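Local coordinates for peroxisomal membrane protein LPX1 (Saccharomyces cerevisiae, PDB 2Y6U), which hydrolyses acyl esters in the peroxisome, with lipase and phospholipase A activity, at residues A[69-74]-A[335-340]. Residues are numbered along the deposited sequence; the frame is centred on the assembly and turned at random.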
loop_
_atom_site.group_PDB
_atom_site.type_symbol
_atom_site.label_atom_id
_atom_site.label_comp_id
_atom_site.label_asym_id
_atom_site.label_seq_id
_atom_site.Cartn_x
_atom_site.Cartn_y
_atom_site.Cartn_z
ATOM N N GLU A 69 13.448 -8.626 -22.239
ATOM C CA GLU A 69 13.277 -8.215 -23.620
ATOM C C GLU A 69 13.114 -9.322 -24.634
ATOM O O GLU A 69 12.293 -9.200 -25.562
ATOM C CB GLU A 69 14.358 -7.187 -24.063
ATOM C CG GLU A 69 14.257 -5.945 -23.206
ATOM C CD GLU A 69 15.368 -4.851 -23.608
ATOM O OE1 GLU A 69 16.189 -5.090 -24.503
ATOM O OE2 GLU A 69 15.432 -3.843 -22.925
ATOM N N TYR A 70 13.867 -10.409 -24.492
ATOM C CA TYR A 70 13.731 -11.556 -25.326
ATOM C C TYR A 70 12.260 -12.079 -25.341
ATOM O O TYR A 70 11.827 -12.706 -26.285
ATOM C CB TYR A 70 14.708 -12.640 -24.795
ATOM C CG TYR A 70 14.623 -13.916 -25.528
ATOM C CD1 TYR A 70 13.746 -14.918 -25.136
ATOM C CD2 TYR A 70 15.437 -14.145 -26.631
ATOM C CE1 TYR A 70 13.669 -16.117 -25.818
ATOM C CE2 TYR A 70 15.421 -15.393 -27.349
ATOM C CZ TYR A 70 14.522 -16.382 -26.938
ATOM O OH TYR A 70 14.471 -17.504 -27.683
ATOM N N TYR A 71 11.549 -11.894 -24.233
ATOM C CA TYR A 71 10.186 -12.400 -24.138
ATOM C C TYR A 71 9.175 -11.648 -24.998
ATOM O O TYR A 71 8.154 -12.231 -25.460
ATOM C CB TYR A 71 9.686 -12.295 -22.698
ATOM C CG TYR A 71 10.294 -13.320 -21.727
ATOM C CD1 TYR A 71 11.686 -13.461 -21.572
ATOM C CD2 TYR A 71 9.459 -14.106 -20.903
ATOM C CE1 TYR A 71 12.256 -14.421 -20.652
ATOM C CE2 TYR A 71 10.005 -14.990 -19.986
ATOM C CZ TYR A 71 11.385 -15.169 -19.874
ATOM O OH TYR A 71 11.900 -16.085 -18.953
ATOM N N LEU A 72 9.441 -10.360 -25.199
ATOM C CA LEU A 72 8.414 -9.497 -25.823
ATOM C C LEU A 72 7.851 -9.969 -27.146
ATOM O O LEU A 72 6.662 -9.980 -27.286
ATOM C CB LEU A 72 8.940 -8.042 -25.971
ATOM C CG LEU A 72 9.277 -7.392 -24.660
ATOM C CD1 LEU A 72 10.068 -6.025 -24.921
ATOM C CD2 LEU A 72 7.983 -7.202 -23.768
ATOM N N PRO A 73 8.672 -10.368 -28.130
ATOM C CA PRO A 73 8.036 -10.804 -29.358
ATOM C C PRO A 73 7.426 -12.208 -29.262
ATOM O O PRO A 73 6.735 -12.609 -30.166
ATOM C CB PRO A 73 9.158 -10.731 -30.406
ATOM C CG PRO A 73 10.402 -10.528 -29.630
ATOM C CD PRO A 73 10.136 -10.320 -28.238
ATOM N N ARG A 74 7.648 -12.921 -28.148
ATOM C CA ARG A 74 7.277 -14.324 -28.063
ATOM C C ARG A 74 6.032 -14.554 -27.187
ATOM O O ARG A 74 5.451 -15.645 -27.188
ATOM C CB ARG A 74 8.461 -15.071 -27.492
ATOM C CG ARG A 74 9.528 -15.244 -28.490
ATOM C CD ARG A 74 10.822 -15.642 -27.818
ATOM N NE ARG A 74 11.811 -15.860 -28.852
ATOM C CZ ARG A 74 12.602 -14.925 -29.376
ATOM N NH1 ARG A 74 12.590 -13.650 -28.952
ATOM N NH2 ARG A 74 13.430 -15.274 -30.317
ATOM N N GLU A 335 6.579 -20.583 -22.996
ATOM C CA GLU A 335 5.495 -21.493 -23.378
ATOM C C GLU A 335 4.563 -21.690 -22.247
ATOM O O GLU A 335 3.362 -21.671 -22.466
ATOM C CB GLU A 335 5.991 -22.832 -23.913
ATOM C CG GLU A 335 4.865 -23.748 -24.259
ATOM C CD GLU A 335 4.272 -24.550 -23.028
ATOM O OE1 GLU A 335 4.961 -24.715 -21.969
ATOM O OE2 GLU A 335 3.114 -25.048 -23.144
ATOM N N ARG A 336 5.087 -21.758 -21.017
ATOM C CA ARG A 336 4.219 -21.800 -19.873
ATOM C C ARG A 336 3.428 -20.539 -19.594
ATOM O O ARG A 336 2.248 -20.602 -19.303
ATOM C CB ARG A 336 4.956 -22.198 -18.584
ATOM C CG ARG A 336 5.613 -23.528 -18.637
ATOM C CD ARG A 336 4.593 -24.635 -18.300
ATOM N NE ARG A 336 3.829 -25.045 -19.436
ATOM C CZ ARG A 336 2.638 -25.645 -19.392
ATOM N NH1 ARG A 336 1.981 -26.021 -18.227
ATOM N NH2 ARG A 336 2.112 -25.932 -20.559
ATOM N N ILE A 337 4.085 -19.419 -19.631
ATOM C CA ILE A 337 3.431 -18.165 -19.376
ATOM C C ILE A 337 2.262 -18.003 -20.413
ATOM O O ILE A 337 1.100 -17.704 -20.041
ATOM C CB ILE A 337 4.405 -17.014 -19.553
ATOM C CG1 ILE A 337 5.473 -16.981 -18.436
ATOM C CG2 ILE A 337 3.625 -15.683 -19.724
ATOM C CD1 ILE A 337 6.610 -15.939 -18.591
ATOM N N ASN A 338 2.523 -18.314 -21.678
ATOM C CA ASN A 338 1.466 -18.169 -22.696
ATOM C C ASN A 338 0.294 -19.116 -22.436
ATOM O O ASN A 338 -0.874 -18.766 -22.611
ATOM C CB ASN A 338 2.031 -18.389 -24.093
ATOM C CG ASN A 338 2.949 -17.245 -24.531
ATOM O OD1 ASN A 338 2.962 -16.164 -23.870
ATOM N ND2 ASN A 338 3.740 -17.482 -25.565
ATOM N N HIS A 339 0.629 -20.365 -22.092
ATOM C CA HIS A 339 -0.373 -21.346 -21.796
ATOM C C HIS A 339 -1.276 -20.842 -20.687
ATOM O O HIS A 339 -2.529 -20.838 -20.792
ATOM C CB HIS A 339 0.306 -22.698 -21.368
ATOM C CG HIS A 339 -0.664 -23.675 -20.797
ATOM N ND1 HIS A 339 -1.551 -24.366 -21.591
ATOM C CD2 HIS A 339 -0.923 -24.054 -19.513
ATOM C CE1 HIS A 339 -2.285 -25.166 -20.833
ATOM N NE2 HIS A 339 -1.948 -24.970 -19.569
ATOM N N HIS A 340 -0.662 -20.395 -19.600
ATOM C CA HIS A 340 -1.465 -20.030 -18.441
ATOM C C HIS A 340 -2.264 -18.786 -18.663
ATOM O O HIS A 340 -3.397 -18.677 -18.209
ATOM C CB HIS A 340 -0.644 -19.946 -17.166
ATOM C CG HIS A 340 -0.168 -21.262 -16.697
ATOM N ND1 HIS A 340 -1.025 -22.269 -16.299
ATOM C CD2 HIS A 340 1.080 -21.779 -16.676
ATOM C CE1 HIS A 340 -0.303 -23.348 -16.016
ATOM N NE2 HIS A 340 0.981 -23.061 -16.203
#
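Asn338 donates a hydrogen bond to the backbone carbonyl of Arg74, and Ile337 meets the ring of Tyr71, where helix 330-347 of this alpha/beta-hydrolase fold faces the loop segment 69-74, which lies between strands 51-58 and 84-92. Together the two pairs join this loop to the helix, which follows the last strand of the central sheet, 313-318, with 116 Å² buried in all. The isoleucine can be followed from the helix outward. Its CB points toward the loop; CG2 branches off anti to the backbone N and stays clear of the tyrosine ring, while CG1 lies anti to the carbonyl carbon (chi1 -70°) and carries the chain on, extended, to CD1. Of the isoleucine's atoms, this methyl is the one that reaches Tyr71, meeting it at the ring edge, near its plane, with Ile337 CD1 3.8 Å from Tyr71 CE2 and slightly farther from CD2. The two side chains cross at about a right angle. Beyond this edge the Tyr71 hydroxyl is hydrogen-bonded to the backbone carbonyl of Asn326, and the ring also packs on Val333 and Ile334, one turn back along the same helix.

At Arg74 the bond from Asn338 ND2 to the backbone O measures 3.0 Å and is fairly straight at 157°. The oxygen lies in the amide plane of Asn338, whereas the donor is tilted slightly from the carbonyl plane. Asn338 OD1 makes a weak bond to the backbone N of Val76, so the two ends of the amide have separate partners, consistent with its modelled rotation. The side chain of Arg74 runs out extended, away from the helix, to lie over Tyr70: its guanidinium lies against a face of that ring, and NH1 donates to Tyr70 O at 2.9 Å, on a lone pair in the carbonyl plane.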